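Local coordinates for protein diaminopimelate decarboxylase (Methanocaldococcus jannaschii, PDB 1TWI) that catalyses the pyridoxal phosphate-dependent decarboxylation of meso-diaminopimelate to L-lysine, the last step of lysine biosynthesis by the diaminopimelate pathway, and works as a homodimer, at residues M35-E38 and Q39-N43; L95-A98 and K99-V103. All coordinates share one frame; numbering follows the deposited sequence.

Contact 1 (M35-E38 and Q39-N43)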
loop_
_atom_site.group_PDB
_atom_site.type_symbol
_atom_site.label_atom_id
_atom_site.label_comp_id
_atom_site.label_asym_id
_atom_site.label_seq_id
_atom_site.Cartn_x
_atom_site.Cartn_y
_atom_site.Cartn_z
ATOM N N MET A 35 -10.531 -17.911 -1.634
ATOM C CA MET A 35 -11.658 -17.233 -2.232
ATOM C C MET A 35 -12.714 -18.278 -2.445
ATOM O O MET A 35 -12.425 -19.297 -3.085
ATOM C CB MET A 35 -11.258 -16.630 -3.597
ATOM C CG MET A 35 -10.284 -15.423 -3.444
ATOM S SD MET A 35 -11.068 -13.972 -2.571
ATOM C CE MET A 35 -12.203 -13.407 -3.756
ATOM N N SER A 36 -13.933 -18.028 -1.952
ATOM C CA SER A 36 -15.056 -18.996 -2.118
ATOM C C SER A 36 -15.789 -18.712 -3.434
ATOM O O SER A 36 -16.416 -17.638 -3.621
ATOM C CB SER A 36 -16.070 -18.871 -0.953
ATOM O OG SER A 36 -17.251 -19.613 -1.258
ATOM N N GLU A 37 -15.721 -19.669 -4.355
ATOM C CA GLU A 37 -16.386 -19.494 -5.630
ATOM C C GLU A 37 -17.889 -19.406 -5.416
ATOM O O GLU A 37 -18.556 -18.579 -6.031
ATOM C CB GLU A 37 -16.073 -20.678 -6.554
ATOM C CG GLU A 37 -16.844 -20.636 -7.884
ATOM C CD GLU A 37 -16.402 -21.795 -8.760
ATOM O OE1 GLU A 37 -15.507 -21.607 -9.594
ATOM O OE2 GLU A 37 -16.900 -22.915 -8.584
ATOM N N GLU A 38 -18.445 -20.258 -4.555
ATOM C CA GLU A 38 -19.904 -20.193 -4.330
ATOM C C GLU A 38 -20.312 -18.849 -3.675
ATOM O O GLU A 38 -21.370 -18.307 -3.977
ATOM C CB GLU A 38 -20.343 -21.385 -3.439
ATOM C CG GLU A 38 -21.838 -21.451 -3.069
ATOM C CD GLU A 38 -22.797 -21.653 -4.258
ATOM O OE1 GLU A 38 -22.380 -22.119 -5.353
ATOM O OE2 GLU A 38 -24.001 -21.349 -4.068
ATOM N N GLN A 39 -19.522 -18.324 -2.746
ATOM C CA GLN A 39 -19.921 -17.045 -2.168
ATOM C C GLN A 39 -19.991 -15.934 -3.278
ATOM O O GLN A 39 -20.862 -15.042 -3.234
ATOM C CB GLN A 39 -18.916 -16.595 -1.078
ATOM C CG GLN A 39 -19.364 -15.308 -0.391
ATOM C CD GLN A 39 -20.677 -15.532 0.371
ATOM O OE1 GLN A 39 -21.757 -15.007 0.001
ATOM N NE2 GLN A 39 -20.604 -16.352 1.398
ATOM N N ILE A 40 -19.047 -15.946 -4.233
ATOM C CA ILE A 40 -19.092 -14.958 -5.312
ATOM C C ILE A 40 -20.370 -15.173 -6.134
ATOM O O ILE A 40 -21.055 -14.189 -6.517
ATOM C CB ILE A 40 -17.837 -15.039 -6.253
ATOM C CG1 ILE A 40 -16.576 -14.656 -5.463
ATOM C CG2 ILE A 40 -18.004 -14.068 -7.460
ATOM C CD1 ILE A 40 -15.251 -14.856 -6.205
ATOM N N LYS A 41 -20.717 -16.430 -6.421
ATOM C CA LYS A 41 -21.955 -16.675 -7.187
ATOM C C LYS A 41 -23.153 -16.191 -6.401
ATOM O O LYS A 41 -24.094 -15.608 -6.978
ATOM C CB LYS A 41 -22.167 -18.174 -7.490
ATOM C CG LYS A 41 -21.054 -18.800 -8.391
ATOM C CD LYS A 41 -21.466 -20.272 -8.708
ATOM C CE LYS A 41 -20.274 -21.090 -9.069
ATOM N NZ LYS A 41 -19.624 -20.561 -10.298
ATOM N N ILE A 42 -23.140 -16.427 -5.105
ATOM C CA ILE A 42 -24.273 -15.929 -4.272
ATOM C C ILE A 42 -24.365 -14.396 -4.300
ATOM O O ILE A 42 -25.462 -13.816 -4.485
ATOM C CB ILE A 42 -24.104 -16.374 -2.803
ATOM C CG1 ILE A 42 -24.419 -17.883 -2.731
ATOM C CG2 ILE A 42 -25.004 -15.463 -1.861
ATOM C CD1 ILE A 42 -23.969 -18.573 -1.445
ATOM N N ASN A 43 -23.219 -13.728 -4.135
ATOM C CA ASN A 43 -23.262 -12.253 -4.119
ATOM C C ASN A 43 -23.749 -11.701 -5.467
ATOM O O ASN A 43 -24.536 -10.753 -5.517
ATOM C CB ASN A 43 -21.856 -11.682 -3.765
ATOM C CG ASN A 43 -21.433 -12.010 -2.328
ATOM O OD1 ASN A 43 -22.268 -12.425 -1.505
ATOM N ND2 ASN A 43 -20.140 -11.831 -2.011
HETATM O O HOH W 1 -18.754 -23.701 -10.740
#
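Glu38 and Lys41 meet one turn apart where strand 32-36 runs straight into helix 37-58. The Glu38 chain leaves with CG anti to the backbone N (chi1 178°) and then bends at chi2, which lays its carboxylate across two neighbours: OE1 sits 3.9 Å from Lys41 CD, and OE2 lies 3.7 Å from Ile42 CG1, so it meets the aliphatic parts of Lys41 and Ile42, while the Lys41 ammonium stays apart; a long, weak ion pair runs from OE1 to Lys408. In the backbone, Glu38 O accepts from Ile42 N at 2.8 Å. Lys41 runs past Glu38 toward Glu37 instead. Its CE packs against Glu37 CG at 3.7 Å, and the final bend at chi4 leaves NZ in a long salt bridge of 4.0 Å to Glu37 OE2. A water donates to that same OE2 and accepts weakly from NZ, bridging the pair. The carboxylate of Glu37 has firmer anchors elsewhere: Ser407 OG at OE2 and His432 of the second subunit at OE1, so the residue also ties the helix start to the dimer partner. Ser36 accepts from Gln39 N through OG (3.0 Å, 161° at the hydrogen), while OG is also hydrogen-bonded to Asp17 and Thr6. On the buried side, Ile40 CD1 meets Met35 CE at 4.2 Å. This is a serine N-cap on a helix that follows directly from a strand of the mixed sheet.

Contact 2 (L95-A98 and K99-V103)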
loop_
_atom_site.group_PDB
_atom_site.type_symbol
_atom_site.label_atom_id
_atom_site.label_comp_id
_atom_site.label_asym_id
_atom_site.label_seq_id
_atom_site.Cartn_x
_atom_site.Cartn_y
_atom_site.Cartn_z
ATOM N N LEU A 95 -8.409 -3.229 -18.440
ATOM C CA LEU A 95 -9.152 -3.465 -19.686
ATOM C C LEU A 95 -8.550 -4.748 -20.356
ATOM O O LEU A 95 -9.262 -5.639 -20.895
ATOM C CB LEU A 95 -8.999 -2.262 -20.619
ATOM C CG LEU A 95 -9.540 -2.535 -22.049
ATOM C CD1 LEU A 95 -11.021 -2.951 -21.924
ATOM C CD2 LEU A 95 -9.420 -1.285 -22.946
ATOM N N TYR A 96 -7.229 -4.828 -20.323
ATOM C CA TYR A 96 -6.513 -5.989 -20.882
ATOM C C TYR A 96 -7.025 -7.257 -20.174
ATOM O O TYR A 96 -7.364 -8.264 -20.799
ATOM C CB TYR A 96 -5.008 -5.777 -20.598
ATOM C CG TYR A 96 -4.073 -6.760 -21.222
ATOM C CD1 TYR A 96 -3.638 -6.558 -22.530
ATOM C CD2 TYR A 96 -3.580 -7.848 -20.502
ATOM C CE1 TYR A 96 -2.725 -7.422 -23.120
ATOM C CE2 TYR A 96 -2.632 -8.739 -21.088
ATOM C CZ TYR A 96 -2.229 -8.491 -22.408
ATOM O OH TYR A 96 -1.319 -9.303 -23.057
ATOM N N ILE A 97 -7.039 -7.240 -18.845
ATOM C CA ILE A 97 -7.537 -8.406 -18.117
ATOM C C ILE A 97 -9.033 -8.705 -18.457
ATOM O O ILE A 97 -9.408 -9.890 -18.608
ATOM C CB ILE A 97 -7.351 -8.200 -16.569
ATOM C CG1 ILE A 97 -5.866 -8.253 -16.204
ATOM C CG2 ILE A 97 -8.069 -9.255 -15.794
ATOM C CD1 ILE A 97 -5.619 -7.623 -14.806
ATOM N N ALA A 98 -9.884 -7.681 -18.565
ATOM C CA ALA A 98 -11.298 -7.938 -18.894
ATOM C C ALA A 98 -11.428 -8.639 -20.236
ATOM O O ALA A 98 -12.221 -9.592 -20.372
ATOM C CB ALA A 98 -12.152 -6.608 -18.907
ATOM N N LYS A 99 -10.668 -8.156 -21.234
ATOM C CA LYS A 99 -10.725 -8.768 -22.567
ATOM C C LYS A 99 -10.142 -10.171 -22.506
ATOM O O LYS A 99 -10.723 -11.062 -23.101
ATOM C CB LYS A 99 -9.986 -7.927 -23.618
ATOM C CG LYS A 99 -10.580 -6.562 -23.884
ATOM C CD LYS A 99 -11.966 -6.668 -24.444
ATOM C CE LYS A 99 -11.935 -6.969 -25.976
ATOM N NZ LYS A 99 -13.312 -7.055 -26.567
ATOM N N LEU A 100 -9.018 -10.388 -21.803
ATOM C CA LEU A 100 -8.500 -11.749 -21.708
ATOM C C LEU A 100 -9.467 -12.629 -20.870
ATOM O O LEU A 100 -9.395 -13.850 -20.904
ATOM C CB LEU A 100 -7.104 -11.794 -21.070
ATOM C CG LEU A 100 -6.009 -11.259 -22.037
ATOM C CD1 LEU A 100 -4.600 -11.556 -21.421
ATOM C CD2 LEU A 100 -6.155 -11.929 -23.442
ATOM N N SER A 101 -10.389 -12.018 -20.147
ATOM C CA SER A 101 -11.305 -12.844 -19.332
ATOM C C SER A 101 -12.583 -13.155 -20.124
ATOM O O SER A 101 -13.496 -13.798 -19.606
ATOM C CB SER A 101 -11.681 -12.089 -18.060
ATOM O OG SER A 101 -10.541 -11.934 -17.219
ATOM N N ASN A 102 -12.633 -12.646 -21.348
ATOM C CA ASN A 102 -13.750 -12.819 -22.246
ATOM C C ASN A 102 -15.035 -12.059 -21.900
ATOM O O ASN A 102 -16.146 -12.514 -22.257
ATOM C CB ASN A 102 -14.082 -14.320 -22.397
ATOM C CG ASN A 102 -14.491 -14.675 -23.804
ATOM O OD1 ASN A 102 -13.932 -14.149 -24.772
ATOM N ND2 ASN A 102 -15.444 -15.598 -23.935
ATOM N N VAL A 103 -14.900 -10.956 -21.173
ATOM C CA VAL A 103 -16.054 -10.094 -20.872
ATOM C C VAL A 103 -16.425 -9.427 -22.209
ATOM O O VAL A 103 -15.580 -8.858 -22.886
ATOM C CB VAL A 103 -15.694 -8.939 -19.888
ATOM C CG1 VAL A 103 -16.924 -8.061 -19.642
ATOM C CG2 VAL A 103 -15.202 -9.518 -18.546
#
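The last turns of helix 92-100 carry regular i to i+4 bonds from Lys99 N to Leu95 O and from Leu100 N to Tyr96 O, both close to straight, before the chain turns away at Asn102, where phi becomes positive (71°). Tyr96 and Leu100 pair: Leu100 CD1 comes obliquely to the ring, 3.5 Å from Tyr96 CE2, while Leu100 CG stands over one face near the rim. The second subunit touches this patch: its Tyr420 ring meets that of Tyr96, and its Ile424 packs on Ile97 and Leu100. Leu95 and Lys99 lie side by side, with Leu95 CD1 4.1 Å from Lys99 CG; beyond that the lysine chain bends at chi2 and chi3 and takes NZ to Ser105 OG. Ser101 turns its hydroxyl back onto the helix. With OG beside its own backbone N (chi1 -67°), it donates to Ile97 O at 2.7 Å, reaching that oxygen from above the carbonyl plane; Ser101 N adds a weak bond to the same oxygen, and Thr77 holds OG from helix 74-82. Ala98 O is likewise shared, taking a sound bond from Val103 N at 3.1 Å and a weak one from Ser101 N. The turn that brings Val103 N back also sets its CG2 4.2 Å from Ala98 CB, and both residues pack on Ile108 and Tyr68. The Val103 N to Ala98 O bond, with Asn102 N to Lys99 O inside it, makes a Schellman motif, which ends the helix of a beta-alpha-beta unit in the TIM-barrel domain and directs the chain toward strand 108-110.

In the fold
Contact 1 comes first and contact 2 follows some fifty residues later; their centres lie 20 Å apart and their nearest atoms about 12 Å, without touching. The first marks the start of helix 37-58 as the chain leaves the mixed sheet, the second the end of helix 92-100 within the parallel barrel that binds the cofactor. Helix 74-82 stands between them: its Leu79 and Leu80 receive side chains of 35-43, while Thr77, Arg78 and Ala81 receive those of 95-103. Each contact touches the second subunit, so both helix ends contribute to the homodimer interface. The Ile40 side chain is about 10 Å from Gly292, that of Ile97 about 10 Å from that of Lys69, whose cofactor link is absent here.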